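Local coordinates for DegV family protein (PDB 3FDJ) that is of unknown function but, as a DegV family member, probably binds fatty acids, as characterised relatives do, at residues D76-V80 with F139-D143. Residues are numbered along the deposited sequence; the frame is centred on the assembly and turned at random.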
ATOM      1  N   ASP A  76      -7.511   1.556  24.108  1.00 12.56           N
ATOM      2  CA  ASP A  76      -7.616   2.963  24.331  1.00 12.83           C
ATOM      3  C   ASP A  76      -6.617   3.845  23.594  1.00 11.76           C
ATOM      4  O   ASP A  76      -6.730   5.063  23.669  1.00 11.72           O
ATOM      5  CB  ASP A  76      -7.557   3.249  25.816  1.00 13.62           C
ATOM      6  CG  ASP A  76      -8.853   2.887  26.512  1.00 16.32           C
ATOM      7  OD1 ASP A  76      -9.948   3.089  25.909  1.00 17.38           O
ATOM      8  OD2 ASP A  76      -8.772   2.398  27.643  1.00 19.11           O
ATOM      9  N   GLU A  77      -5.632   3.254  22.941  1.00 10.91           N
ATOM     10  CA  GLU A  77      -4.694   4.006  22.107  1.00 11.09           C
ATOM     11  C   GLU A  77      -4.532   3.267  20.779  1.00 10.01           C
ATOM     12  O   GLU A  77      -4.010   2.154  20.733  1.00  9.62           O
ATOM     13  CB  GLU A  77      -3.309   4.134  22.784  1.00 12.04           C
ATOM     14  CG  GLU A  77      -3.330   4.964  24.023  1.00 14.18           C
ATOM     15  CD  GLU A  77      -1.997   5.042  24.769  1.00 17.34           C
ATOM     16  OE1 GLU A  77      -1.347   4.004  25.031  1.00 18.01           O
ATOM     17  OE2 GLU A  77      -1.648   6.172  25.153  1.00 20.80           O
ATOM     18  N   ILE A  78      -5.003   3.884  19.705  1.00  8.69           N
ATOM     19  CA  ILE A  78      -5.056   3.252  18.402  1.00  8.09           C
ATOM     20  C   ILE A  78      -4.531   4.182  17.325  1.00  8.53           C
ATOM     21  O   ILE A  78      -4.895   5.370  17.277  1.00  7.59           O
ATOM     22  CB  ILE A  78      -6.505   2.841  18.028  1.00  8.07           C
ATOM     23  CG1 ILE A  78      -7.148   1.970  19.123  1.00  8.73           C
ATOM     24  CG2 ILE A  78      -6.566   2.126  16.630  1.00  8.99           C
ATOM     25  CD1 ILE A  78      -8.609   1.595  18.838  1.00  9.25           C
ATOM     26  N   PHE A  79      -3.673   3.630  16.463  1.00  8.30           N
ATOM     27  CA  PHE A  79      -3.280   4.284  15.231  1.00  8.27           C
ATOM     28  C   PHE A  79      -3.870   3.469  14.096  1.00  8.41           C
ATOM     29  O   PHE A  79      -3.760   2.235  14.071  1.00  8.13           O
ATOM     30  CB  PHE A  79      -1.749   4.401  15.084  1.00  8.25           C
ATOM     31  CG  PHE A  79      -1.133   5.401  16.002  1.00  9.92           C
ATOM     32  CD1 PHE A  79      -1.208   6.768  15.728  1.00  8.92           C
ATOM     33  CD2 PHE A  79      -0.492   4.998  17.156  1.00 10.95           C
ATOM     34  CE1 PHE A  79      -0.640   7.685  16.593  1.00  9.04           C
ATOM     35  CE2 PHE A  79       0.059   5.930  18.051  1.00 11.88           C
ATOM     36  CZ  PHE A  79      -0.030   7.267  17.770  1.00 10.87           C
ATOM     37  N   VAL A  80      -4.508   4.169  13.160  1.00  8.91           N
ATOM     38  CA  VAL A  80      -5.121   3.548  11.991  1.00  9.07           C
ATOM     39  C   VAL A  80      -4.446   4.084  10.754  1.00 10.17           C
ATOM     40  O   VAL A  80      -4.419   5.308  10.561  1.00 12.73           O
ATOM     41  CB  VAL A  80      -6.626   3.866  11.915  1.00  8.48           C
ATOM     42  CG1 VAL A  80      -7.275   3.046  10.789  1.00 10.85           C
ATOM     43  CG2 VAL A  80      -7.333   3.582  13.262  1.00  9.88           C
ATOM     44  N   PHE A 139       1.743   8.303  23.107  1.00 11.88           N
ATOM     45  CA  PHE A 139       0.800   8.456  21.995  1.00 11.32           C
ATOM     46  C   PHE A 139       0.927   9.828  21.321  1.00 11.25           C
ATOM     47  O   PHE A 139       1.047   9.912  20.091  1.00 11.57           O
ATOM     48  CB  PHE A 139      -0.641   8.226  22.456  1.00 10.63           C
ATOM     49  CG  PHE A 139      -1.658   8.312  21.349  1.00 10.57           C
ATOM     50  CD1 PHE A 139      -2.168   9.523  20.965  1.00 11.05           C
ATOM     51  CD2 PHE A 139      -2.088   7.166  20.689  1.00 12.88           C
ATOM     52  CE1 PHE A 139      -3.113   9.606  19.940  1.00 12.28           C
ATOM     53  CE2 PHE A 139      -3.017   7.241  19.667  1.00 11.72           C
ATOM     54  CZ  PHE A 139      -3.528   8.470  19.294  1.00 12.80           C
ATOM     55  N   GLU A 140       0.936  10.884  22.126  1.00 11.72           N
ATOM     56  CA  GLU A 140       0.981  12.238  21.589  1.00 12.66           C
ATOM     57  C   GLU A 140       2.304  12.521  20.863  1.00 12.22           C
ATOM     58  O   GLU A 140       2.311  13.196  19.836  1.00 12.71           O
ATOM     59  CB  GLU A 140       0.733  13.260  22.687  1.00 14.04           C
ATOM     60  CG  GLU A 140      -0.677  13.181  23.293  1.00 15.97           C
ATOM     61  CD  GLU A 140      -0.891  12.033  24.277  1.00 19.42           C
ATOM     62  OE1 GLU A 140       0.097  11.378  24.769  1.00 17.71           O
ATOM     63  OE2 GLU A 140      -2.100  11.783  24.535  1.00 24.40           O
ATOM     64  N   GLU A 141       3.397  11.957  21.348  1.00 11.69           N
ATOM     65  CA  GLU A 141       4.688  12.105  20.669  1.00 11.87           C
ATOM     66  C   GLU A 141       4.676  11.428  19.309  1.00 11.58           C
ATOM     67  O   GLU A 141       5.170  11.982  18.320  1.00 10.95           O
ATOM     68  CB  GLU A 141       5.826  11.549  21.530  1.00 12.70           C
ATOM     69  CG  GLU A 141       6.023  12.318  22.826  1.00 15.34           C
ATOM     70  CD  GLU A 141       7.014  11.699  23.815  1.00 19.75           C
ATOM     71  OE1 GLU A 141       7.212  10.453  23.826  1.00 19.26           O
ATOM     72  OE2 GLU A 141       7.566  12.480  24.635  1.00 18.94           O
ATOM     73  N   ILE A 142       4.113  10.221  19.272  1.00 10.06           N
ATOM     74  CA  ILE A 142       4.077   9.421  18.061  1.00  9.67           C
ATOM     75  C   ILE A 142       3.146  10.081  17.044  1.00 10.21           C
ATOM     76  O   ILE A 142       3.478  10.207  15.855  1.00 10.06           O
ATOM     77  CB  ILE A 142       3.601   7.979  18.351  1.00  9.38           C
ATOM     78  CG1 ILE A 142       4.572   7.277  19.288  1.00  9.44           C
ATOM     79  CG2 ILE A 142       3.428   7.208  17.036  1.00  9.81           C
ATOM     80  CD1 ILE A 142       4.020   5.956  19.897  1.00 12.96           C
ATOM     81  N   ASP A 143       2.003  10.556  17.530  1.00 10.32           N
ATOM     82  CA  ASP A 143       0.991  11.165  16.677  1.00 11.51           C
ATOM     83  C   ASP A 143       1.579  12.383  15.938  1.00 11.94           C
ATOM     84  O   ASP A 143       1.301  12.573  14.785  1.00 14.13           O
ATOM     85  CB  ASP A 143      -0.214  11.558  17.525  1.00 11.83           C
ATOM     86  CG  ASP A 143      -1.373  12.137  16.710  1.00 15.22           C
ATOM     87  OD1 ASP A 143      -1.461  11.879  15.500  1.00 18.83           O
ATOM     88  OD2 ASP A 143      -2.216  12.834  17.313  1.00 20.28           O
TER
HETATM   89  O   HOH W   1       0.738   7.176  25.585  1.00 12.43           O
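An offset stack of two phenylalanines, Phe79 on strand 77-82 and Phe139 in the first turn of helix 139-150, joins a helix to the sheet it packs on in the N-terminal α/β part of this DegV-family fold. The ring centroids lie 4.5 Å apart with the planes tilted by 15°. The rings are displaced, each putting an atom over the rim of the other's face, with Phe79 CZ 3.5 Å from Phe139 CE2. The side chains run past each other in opposite directions, one reaching out from the strand, the other in from the helix. Phe139 gets there with CG anti to its own N (chi1 -178°), which extends the ring toward the strand until its edge meets the backbone oxygen of Ile78, with CE2 3.6 Å from that O in the ring plane. Glu77 passes the same residue, its carboxylate oxygen OE2 coming to 3.5 Å from Phe139 CB.

Strand 77-82 is an inner strand of the sheet, parallel to both its neighbours, 5-9 and 109-114, and the segments 77-80 and 139-143 also point nearly the same way, 13° apart with their axes 10.3 Å from each other. The tip of the Phe79 ring also meets the helix further along: CZ touches Ile142 CG2 at 3.5 Å, while CE1 lies near Asp143 CA at the ring edge. Leu129 of helix 120-134 touches both Phe79 and Ile142. Asp143 itself turns its carboxylate to Arg111 on strand 109-114 in a salt bridge.

At the start of the helix, a water molecule links strand and helix, donating to Glu77 OE2 at 2.6 Å and accepting from the Phe139 amide N at 2.9 Å. That N-H belongs to the first helical turn, whose partial positive end would be expected to suit the glutamate's charge.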